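Local coordinates for putative diflavin flavoprotein A 5 (Nostoc sp. PCC 7120, PDB 4FEK) that probably passes electrons from NADH to oxygen, reducing it to water, and is represented here by its N-terminal, metallo-beta-lactamase-like portion, at residues 50-55 with 79-84; 145-150 with 163-168. All coordinates share one frame; numbering follows the deposited sequence.

Contact 1: residues 50-55 with 79-84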
ATOM      1  N   GLY A  50      10.491 -13.872   5.660  1.00 27.86           N
ATOM      2  CA  GLY A  50      10.374 -15.021   6.534  1.00 33.64           C
ATOM      3  C   GLY A  50      11.230 -16.111   5.920  1.00 32.37           C
ATOM      4  O   GLY A  50      12.300 -15.835   5.369  1.00 32.63           O
ATOM      5  N   ASP A  51      10.750 -17.341   6.000  1.00 27.86           N
ATOM      6  CA  ASP A  51      11.250 -18.417   5.165  1.00 29.58           C
ATOM      7  C   ASP A  51      11.111 -18.048   3.687  1.00 36.06           C
ATOM      8  O   ASP A  51      12.002 -18.332   2.876  1.00 36.05           O
ATOM      9  CB  ASP A  51      10.457 -19.686   5.457  1.00 32.06           C
ATOM     10  CG  ASP A  51      10.850 -20.322   6.790  1.00 35.36           C
ATOM     11  OD1 ASP A  51      12.002 -20.113   7.229  1.00 35.44           O
ATOM     12  OD2 ASP A  51      10.012 -21.024   7.391  1.00 36.62           O
ATOM     13  N   LYS A  52       9.984 -17.424   3.341  1.00 31.03           N
ATOM     14  CA  LYS A  52       9.768 -16.891   1.994  1.00 25.84           C
ATOM     15  C   LYS A  52       9.781 -15.368   2.049  1.00 25.83           C
ATOM     16  O   LYS A  52       9.514 -14.784   3.097  1.00 23.72           O
ATOM     17  CB  LYS A  52       8.428 -17.380   1.420  1.00 29.21           C
ATOM     18  CG  LYS A  52       8.394 -18.884   1.096  1.00 33.38           C
ATOM     19  CD  LYS A  52       7.135 -19.219   0.295  1.00 36.54           C
ATOM     20  CE  LYS A  52       7.025 -20.707   0.004  1.00 46.35           C
ATOM     21  NZ  LYS A  52       7.517 -21.505   1.163  1.00 49.03           N
ATOM     22  N   THR A  53      10.103 -14.722   0.928  1.00 25.76           N
ATOM     23  CA  THR A  53      10.149 -13.261   0.894  1.00 21.23           C
ATOM     24  C   THR A  53       9.014 -12.663   0.046  1.00 21.39           C
ATOM     25  O   THR A  53       8.740 -13.114  -1.064  1.00 24.21           O
ATOM     26  CB  THR A  53      11.543 -12.736   0.426  1.00 26.71           C
ATOM     27  OG1 THR A  53      12.529 -13.074   1.407  1.00 26.93           O
ATOM     28  CG2 THR A  53      11.534 -11.230   0.294  1.00 22.39           C
ATOM     29  N   ALA A  54       8.336 -11.662   0.596  1.00 20.25           N
ATOM     30  CA  ALA A  54       7.311 -10.935  -0.144  1.00 14.72           C
ATOM     31  C   ALA A  54       7.585  -9.444  -0.155  1.00 12.66           C
ATOM     32  O   ALA A  54       8.045  -8.860   0.834  1.00 14.07           O
ATOM     33  CB  ALA A  54       5.905 -11.205   0.457  1.00 22.10           C
ATOM     34  N   ILE A  55       7.302  -8.823  -1.290  1.00 12.10           N
ATOM     35  CA  ILE A  55       7.274  -7.379  -1.351  1.00 14.07           C
ATOM     36  C   ILE A  55       5.823  -6.914  -1.463  1.00 15.22           C
ATOM     37  O   ILE A  55       4.972  -7.579  -2.058  1.00 16.47           O
ATOM     38  CB  ILE A  55       8.151  -6.800  -2.482  1.00 18.62           C
ATOM     39  CG1 ILE A  55       7.674  -7.240  -3.849  1.00 24.17           C
ATOM     40  CG2 ILE A  55       9.623  -7.253  -2.314  1.00 18.62           C
ATOM     41  CD1 ILE A  55       8.652  -6.785  -4.963  1.00 30.94           C
ATOM     42  N   LYS A  79      15.631 -14.498  -4.682  1.00 33.13           N
ATOM     43  CA  LYS A  79      15.003 -15.071  -3.499  1.00 37.49           C
ATOM     44  C   LYS A  79      13.579 -14.543  -3.285  1.00 34.61           C
ATOM     45  O   LYS A  79      12.930 -14.849  -2.281  1.00 30.84           O
ATOM     46  CB  LYS A  79      15.853 -14.768  -2.261  1.00 40.33           C
ATOM     47  CG  LYS A  79      16.691 -15.941  -1.787  1.00 52.79           C
ATOM     48  CD  LYS A  79      18.138 -15.537  -1.527  1.00 60.44           C
ATOM     49  CE  LYS A  79      18.261 -14.541  -0.384  1.00 60.20           C
ATOM     50  NZ  LYS A  79      19.695 -14.189  -0.142  1.00 60.34           N
ATOM     51  N   LEU A  80      13.103 -13.742  -4.226  1.00 29.71           N
ATOM     52  CA  LEU A  80      11.808 -13.108  -4.094  1.00 26.26           C
ATOM     53  C   LEU A  80      10.714 -14.106  -4.477  1.00 25.45           C
ATOM     54  O   LEU A  80      10.800 -14.759  -5.519  1.00 26.21           O
ATOM     55  CB  LEU A  80      11.772 -11.867  -4.987  1.00 25.66           C
ATOM     56  CG  LEU A  80      10.492 -11.057  -5.082  1.00 29.21           C
ATOM     57  CD1 LEU A  80       9.943 -10.730  -3.688  1.00 31.51           C
ATOM     58  CD2 LEU A  80      10.787  -9.787  -5.882  1.00 26.26           C
ATOM     59  N   ASP A  81       9.688 -14.228  -3.635  1.00 22.97           N
ATOM     60  CA  ASP A  81       8.621 -15.213  -3.861  1.00 23.43           C
ATOM     61  C   ASP A  81       7.303 -14.568  -4.303  1.00 24.42           C
ATOM     62  O   ASP A  81       6.631 -15.043  -5.239  1.00 25.59           O
ATOM     63  CB  ASP A  81       8.368 -16.017  -2.578  1.00 26.88           C
ATOM     64  CG  ASP A  81       9.599 -16.799  -2.118  1.00 35.88           C
ATOM     65  OD1 ASP A  81       9.838 -17.885  -2.674  1.00 39.84           O
ATOM     66  OD2 ASP A  81      10.323 -16.327  -1.210  1.00 36.04           O
ATOM     67  N   TYR A  82       6.937 -13.491  -3.616  1.00 16.16           N
ATOM     68  CA  TYR A  82       5.632 -12.875  -3.799  1.00 19.54           C
ATOM     69  C   TYR A  82       5.732 -11.368  -3.953  1.00 16.87           C
ATOM     70  O   TYR A  82       6.567 -10.703  -3.322  1.00 20.08           O
ATOM     71  CB  TYR A  82       4.686 -13.205  -2.626  1.00 19.98           C
ATOM     72  CG  TYR A  82       4.496 -14.681  -2.384  1.00 23.27           C
ATOM     73  CD1 TYR A  82       3.747 -15.458  -3.254  1.00 23.66           C
ATOM     74  CD2 TYR A  82       5.068 -15.293  -1.286  1.00 27.25           C
ATOM     75  CE1 TYR A  82       3.580 -16.825  -3.031  1.00 28.45           C
ATOM     76  CE2 TYR A  82       4.910 -16.646  -1.057  1.00 29.14           C
ATOM     77  CZ  TYR A  82       4.165 -17.402  -1.926  1.00 30.49           C
ATOM     78  OH  TYR A  82       4.025 -18.746  -1.683  1.00 31.13           O
ATOM     79  N   VAL A  83       4.867 -10.851  -4.818  1.00 12.16           N
ATOM     80  CA  VAL A  83       4.634  -9.417  -4.967  1.00 10.13           C
ATOM     81  C   VAL A  83       3.135  -9.231  -4.649  1.00 14.75           C
ATOM     82  O   VAL A  83       2.271  -9.708  -5.395  1.00 19.52           O
ATOM     83  CB  VAL A  83       4.947  -8.932  -6.405  1.00 12.34           C
ATOM     84  CG1 VAL A  83       4.609  -7.465  -6.559  1.00 11.81           C
ATOM     85  CG2 VAL A  83       6.449  -9.174  -6.733  1.00 18.70           C
ATOM     86  N   ILE A  84       2.838  -8.569  -3.535  1.00 13.35           N
ATOM     87  CA  ILE A  84       1.443  -8.359  -3.120  1.00 15.34           C
ATOM     88  C   ILE A  84       0.956  -6.960  -3.518  1.00 18.11           C
ATOM     89  O   ILE A  84       1.641  -5.960  -3.278  1.00 18.50           O
ATOM     90  CB  ILE A  84       1.286  -8.573  -1.624  1.00 14.18           C
ATOM     91  CG1 ILE A  84       1.662 -10.025  -1.275  1.00 21.53           C
ATOM     92  CG2 ILE A  84      -0.153  -8.207  -1.162  1.00 18.32           C
ATOM     93  CD1 ILE A  84       1.998 -10.253   0.173  1.00 20.84           C
TER
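T53 and D81 meet twice, once through a side chain and once through the backbone. The amide of T53 donates to D81 OD2, with N and OD2 2.7 Å apart and a nearly straight approach (166° at the hydrogen); the carboxylate is met on its anti side, 18° out of its plane. In return T53 O takes two consecutive amides, D81 N at 3.0 Å and Y82 N at 3.1 Å. That sharing of one carbonyl by two successive amides, followed by the A54-Y82 pair, is consistent with a beta bulge at D81, where the pairing begins. Parallel pairing then becomes regular: I55 N donates to Y82 O, and I84 N to I55 O at 2.8 Å.

K52 can be followed outward from its backbone. CB lies 3.4 Å from D81 OD2, CG still skirts the carboxylate, CD reaches the Y82 ring 3.7 Å from CE2, and CE passes near the hydroxyl oxygen. The chain bends only at its last torsion (chi4 37°), and NZ ends 5.8 Å from D81 OD1, too far for a salt bridge.

On one face of the sheet A54 CB touches Y82 CB and I84 CD1; on the other, I55 CG1 and CD1 both rest on V83 CG2, while I55 CG2 meets L80 CD1. Helix 61-74 connects these adjacent parallel strands, making a beta-alpha-beta crossover. The chemistry thus changes along the pair: a carboxylate gripped by a backbone amide where pairing begins, then buried hydrocarbon where the strands run regularly. Any attraction between K52 and D81 is probably only long-range.

Contact 2: residues 145-150 with 163-168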
ATOM      1  N   VAL A 145       2.381 -15.180   9.069  1.00 24.43           N
ATOM      2  CA  VAL A 145       1.195 -15.616   8.362  1.00 25.38           C
ATOM      3  C   VAL A 145       0.426 -14.362   7.949  1.00 23.53           C
ATOM      4  O   VAL A 145       0.093 -13.520   8.786  1.00 27.87           O
ATOM      5  CB  VAL A 145       0.306 -16.495   9.244  1.00 34.65           C
ATOM      6  CG1 VAL A 145      -0.917 -16.961   8.464  1.00 29.68           C
ATOM      7  CG2 VAL A 145       1.095 -17.688   9.789  1.00 35.75           C
ATOM      8  N   LEU A 146       0.165 -14.237   6.655  1.00 22.39           N
ATOM      9  CA  LEU A 146      -0.551 -13.084   6.119  1.00 27.63           C
ATOM     10  C   LEU A 146      -2.038 -13.369   5.999  1.00 22.12           C
ATOM     11  O   LEU A 146      -2.426 -14.358   5.380  1.00 24.18           O
ATOM     12  CB  LEU A 146      -0.013 -12.752   4.730  1.00 26.70           C
ATOM     13  CG  LEU A 146       1.126 -11.737   4.655  1.00 28.43           C
ATOM     14  CD1 LEU A 146       1.970 -11.770   5.885  1.00 17.12           C
ATOM     15  CD2 LEU A 146       1.952 -11.937   3.390  1.00 22.65           C
ATOM     16  N   LYS A 147      -2.862 -12.503   6.587  1.00 21.94           N
ATOM     17  CA  LYS A 147      -4.312 -12.560   6.405  1.00 23.00           C
ATOM     18  C   LYS A 147      -4.691 -11.505   5.370  1.00 22.21           C
ATOM     19  O   LYS A 147      -4.086 -10.438   5.336  1.00 21.76           O
ATOM     20  CB  LYS A 147      -5.025 -12.279   7.723  1.00 28.02           C
ATOM     21  CG  LYS A 147      -4.638 -13.264   8.836  1.00 36.52           C
ATOM     22  CD  LYS A 147      -5.603 -13.192  10.015  1.00 38.53           C
ATOM     23  CE  LYS A 147      -5.457 -14.411  10.927  1.00 46.51           C
ATOM     24  NZ  LYS A 147      -6.374 -14.329  12.103  1.00 52.55           N
ATOM     25  N   PHE A 148      -5.661 -11.817   4.514  1.00 21.30           N
ATOM     26  CA  PHE A 148      -6.073 -10.906   3.444  1.00 19.46           C
ATOM     27  C   PHE A 148      -7.516 -10.434   3.578  1.00 24.27           C
ATOM     28  O   PHE A 148      -8.440 -11.244   3.769  1.00 25.42           O
ATOM     29  CB  PHE A 148      -5.829 -11.554   2.078  1.00 24.02           C
ATOM     30  CG  PHE A 148      -4.375 -11.779   1.785  1.00 27.54           C
ATOM     31  CD1 PHE A 148      -3.760 -12.977   2.135  1.00 30.58           C
ATOM     32  CD2 PHE A 148      -3.607 -10.780   1.213  1.00 19.33           C
ATOM     33  CE1 PHE A 148      -2.403 -13.181   1.896  1.00 24.94           C
ATOM     34  CE2 PHE A 148      -2.246 -10.989   0.963  1.00 17.63           C
ATOM     35  CZ  PHE A 148      -1.655 -12.187   1.304  1.00 21.93           C
ATOM     36  N   LEU A 149      -7.703  -9.120   3.480  1.00 22.36           N
ATOM     37  CA  LEU A 149      -9.017  -8.520   3.642  1.00 23.10           C
ATOM     38  C   LEU A 149      -9.341  -7.681   2.410  1.00 19.63           C
ATOM     39  O   LEU A 149      -8.951  -6.517   2.317  1.00 15.34           O
ATOM     40  CB  LEU A 149      -9.078  -7.653   4.904  1.00 25.58           C
ATOM     41  CG  LEU A 149      -8.776  -8.295   6.269  1.00 34.93           C
ATOM     42  CD1 LEU A 149      -7.272  -8.474   6.535  1.00 37.35           C
ATOM     43  CD2 LEU A 149      -9.405  -7.482   7.380  1.00 39.65           C
ATOM     44  N   PRO A 150     -10.052  -8.285   1.449  1.00 19.30           N
ATOM     45  CA  PRO A 150     -10.414  -7.515   0.259  1.00 16.67           C
ATOM     46  C   PRO A 150     -11.355  -6.411   0.689  1.00 17.79           C
ATOM     47  O   PRO A 150     -12.303  -6.652   1.459  1.00 17.21           O
ATOM     48  CB  PRO A 150     -11.148  -8.544  -0.624  1.00 17.26           C
ATOM     49  CG  PRO A 150     -10.653  -9.878  -0.126  1.00 33.43           C
ATOM     50  CD  PRO A 150     -10.502  -9.685   1.358  1.00 19.59           C
ATOM     51  N   TYR A 163      -2.625  -8.281   6.466  1.00 17.00           N
ATOM     52  CA  TYR A 163      -2.273  -8.206   7.876  1.00 17.40           C
ATOM     53  C   TYR A 163      -1.256  -9.299   8.227  1.00 19.89           C
ATOM     54  O   TYR A 163      -1.486 -10.469   7.962  1.00 20.15           O
ATOM     55  CB  TYR A 163      -3.539  -8.353   8.721  1.00 19.31           C
ATOM     56  CG  TYR A 163      -3.332  -8.370  10.223  1.00 20.92           C
ATOM     57  CD1 TYR A 163      -3.049  -7.204  10.921  1.00 23.33           C
ATOM     58  CD2 TYR A 163      -3.454  -9.553  10.945  1.00 23.28           C
ATOM     59  CE1 TYR A 163      -2.885  -7.216  12.306  1.00 22.19           C
ATOM     60  CE2 TYR A 163      -3.286  -9.579  12.337  1.00 27.19           C
ATOM     61  CZ  TYR A 163      -3.002  -8.404  13.002  1.00 27.36           C
ATOM     62  OH  TYR A 163      -2.841  -8.416  14.368  1.00 29.78           O
ATOM     63  N   ASP A 164      -0.132  -8.900   8.804  1.00 22.75           N
ATOM     64  CA  ASP A 164       0.893  -9.862   9.199  1.00 18.67           C
ATOM     65  C   ASP A 164       0.667 -10.156  10.667  1.00 20.51           C
ATOM     66  O   ASP A 164       0.858  -9.300  11.507  1.00 20.46           O
ATOM     67  CB  ASP A 164       2.289  -9.294   8.950  1.00 17.35           C
ATOM     68  CG  ASP A 164       3.414 -10.269   9.346  1.00 22.96           C
ATOM     69  OD1 ASP A 164       3.164 -11.228  10.104  1.00 22.91           O
ATOM     70  OD2 ASP A 164       4.565 -10.053   8.898  1.00 24.00           O
ATOM     71  N   VAL A 165       0.224 -11.366  10.961  1.00 22.64           N
ATOM     72  CA  VAL A 165      -0.124 -11.717  12.343  1.00 31.24           C
ATOM     73  C   VAL A 165       1.095 -11.620  13.276  1.00 32.86           C
ATOM     74  O   VAL A 165       0.952 -11.266  14.442  1.00 27.43           O
ATOM     75  CB  VAL A 165      -0.794 -13.101  12.441  1.00 33.08           C
ATOM     76  CG1 VAL A 165      -2.063 -13.132  11.597  1.00 29.73           C
ATOM     77  CG2 VAL A 165       0.153 -14.184  11.995  1.00 37.25           C
ATOM     78  N   GLN A 166       2.294 -11.870  12.751  1.00 29.17           N
ATOM     79  CA  GLN A 166       3.501 -11.841  13.581  1.00 31.89           C
ATOM     80  C   GLN A 166       3.825 -10.439  14.116  1.00 29.78           C
ATOM     81  O   GLN A 166       4.170 -10.264  15.276  1.00 33.96           O
ATOM     82  CB  GLN A 166       4.708 -12.383  12.805  1.00 33.48           C
ATOM     83  CG  GLN A 166       6.004 -12.308  13.586  1.00 36.79           C
ATOM     84  CD  GLN A 166       5.972 -13.185  14.820  1.00 44.51           C
ATOM     85  OE1 GLN A 166       5.488 -14.319  14.775  1.00 45.02           O
ATOM     86  NE2 GLN A 166       6.472 -12.660  15.937  1.00 46.06           N
ATOM     87  N   THR A 167       3.715  -9.440  13.256  1.00 25.61           N
ATOM     88  CA  THR A 167       4.121  -8.094  13.609  1.00 25.32           C
ATOM     89  C   THR A 167       2.912  -7.192  13.919  1.00 22.90           C
ATOM     90  O   THR A 167       3.075  -6.064  14.394  1.00 21.69           O
ATOM     91  CB  THR A 167       4.910  -7.470  12.449  1.00 23.93           C
ATOM     92  OG1 THR A 167       4.038  -7.318  11.316  1.00 19.71           O
ATOM     93  CG2 THR A 167       6.096  -8.364  12.045  1.00 20.67           C
ATOM     94  N   GLN A 168       1.711  -7.689  13.639  1.00 21.18           N
ATOM     95  CA  GLN A 168       0.471  -6.904  13.802  1.00 21.61           C
ATOM     96  C   GLN A 168       0.476  -5.610  12.988  1.00 19.42           C
ATOM     97  O   GLN A 168      -0.082  -4.580  13.391  1.00 20.62           O
ATOM     98  CB  GLN A 168       0.143  -6.647  15.278  1.00 23.97           C
ATOM     99  CG  GLN A 168       0.142  -7.940  16.073  1.00 26.45           C
ATOM    100  CD  GLN A 168      -0.406  -7.799  17.473  1.00 34.93           C
ATOM    101  OE1 GLN A 168      -0.104  -6.845  18.183  1.00 38.36           O
ATOM    102  NE2 GLN A 168      -1.206  -8.769  17.884  1.00 34.41           N
TER
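K147 and Y163 form an antiparallel hydrogen-bonded pair, K147 N to Y163 O and Y163 N to K147 O, both 2.8 Å and both in the plane of the accepting carbonyl, while L146 and D164 make the adjoining non-hydrogen-bonded pair. A third bond, V165 N to V145 O at 3.1 Å and almost linear (175°), continues the pairing to where the chain turns away.

V165 carries much of the side-chain contact. Its CG2 sits between the backbone N and the carbonyl carbon, which puts this methyl 3.3 Å from V145 O and 3.6 Å from V145 CB. The other methyl, CG1, receives the extended aliphatic chain of K147, which crosses it at about a right angle with CE 3.7 Å away. K147 CD also lies at the edge of the Y163 ring, near its plane; the phenol oxygen itself is hydrogen-bonded to Q223 O.

On the opposite face L146 CD1 packs against D164 CB at 4.0 Å. The D164 carboxylate is held by both oxygens: OD1 accepts from Q166 N in an Asx turn, and OD2 pairs with H144 ND1, just ahead of strand 145-150. The turn starts the chain's reversal toward strand 169-173. Bonding pattern and connectivity together identify a beta hairpin within the second sheet of the metallo-beta-lactamase alpha-beta/beta-alpha sandwich.

Contacts 1 and 2 belong to different sheets of the same sandwich, their centres about 14 Å apart. Both are partly buried: in contact 1 the apolar residues are buried and the end near K52 and D81 is more open, whereas in contact 2 D164 and Y163 are themselves buried beside L146. The sheets meet directly between them: I84 CD1 lies 3.6 Å from L146 CD2, and I84 CG2 also reaches the F148 ring at CE2. Contact 1 joins parallel strands of a crossover and begins irregularly, in a way consistent with a bulge; contact 2 joins antiparallel strands of a hairpin in regular register. D81 bonds across its strand pair, D164 to the following turn and a histidine outside the pair.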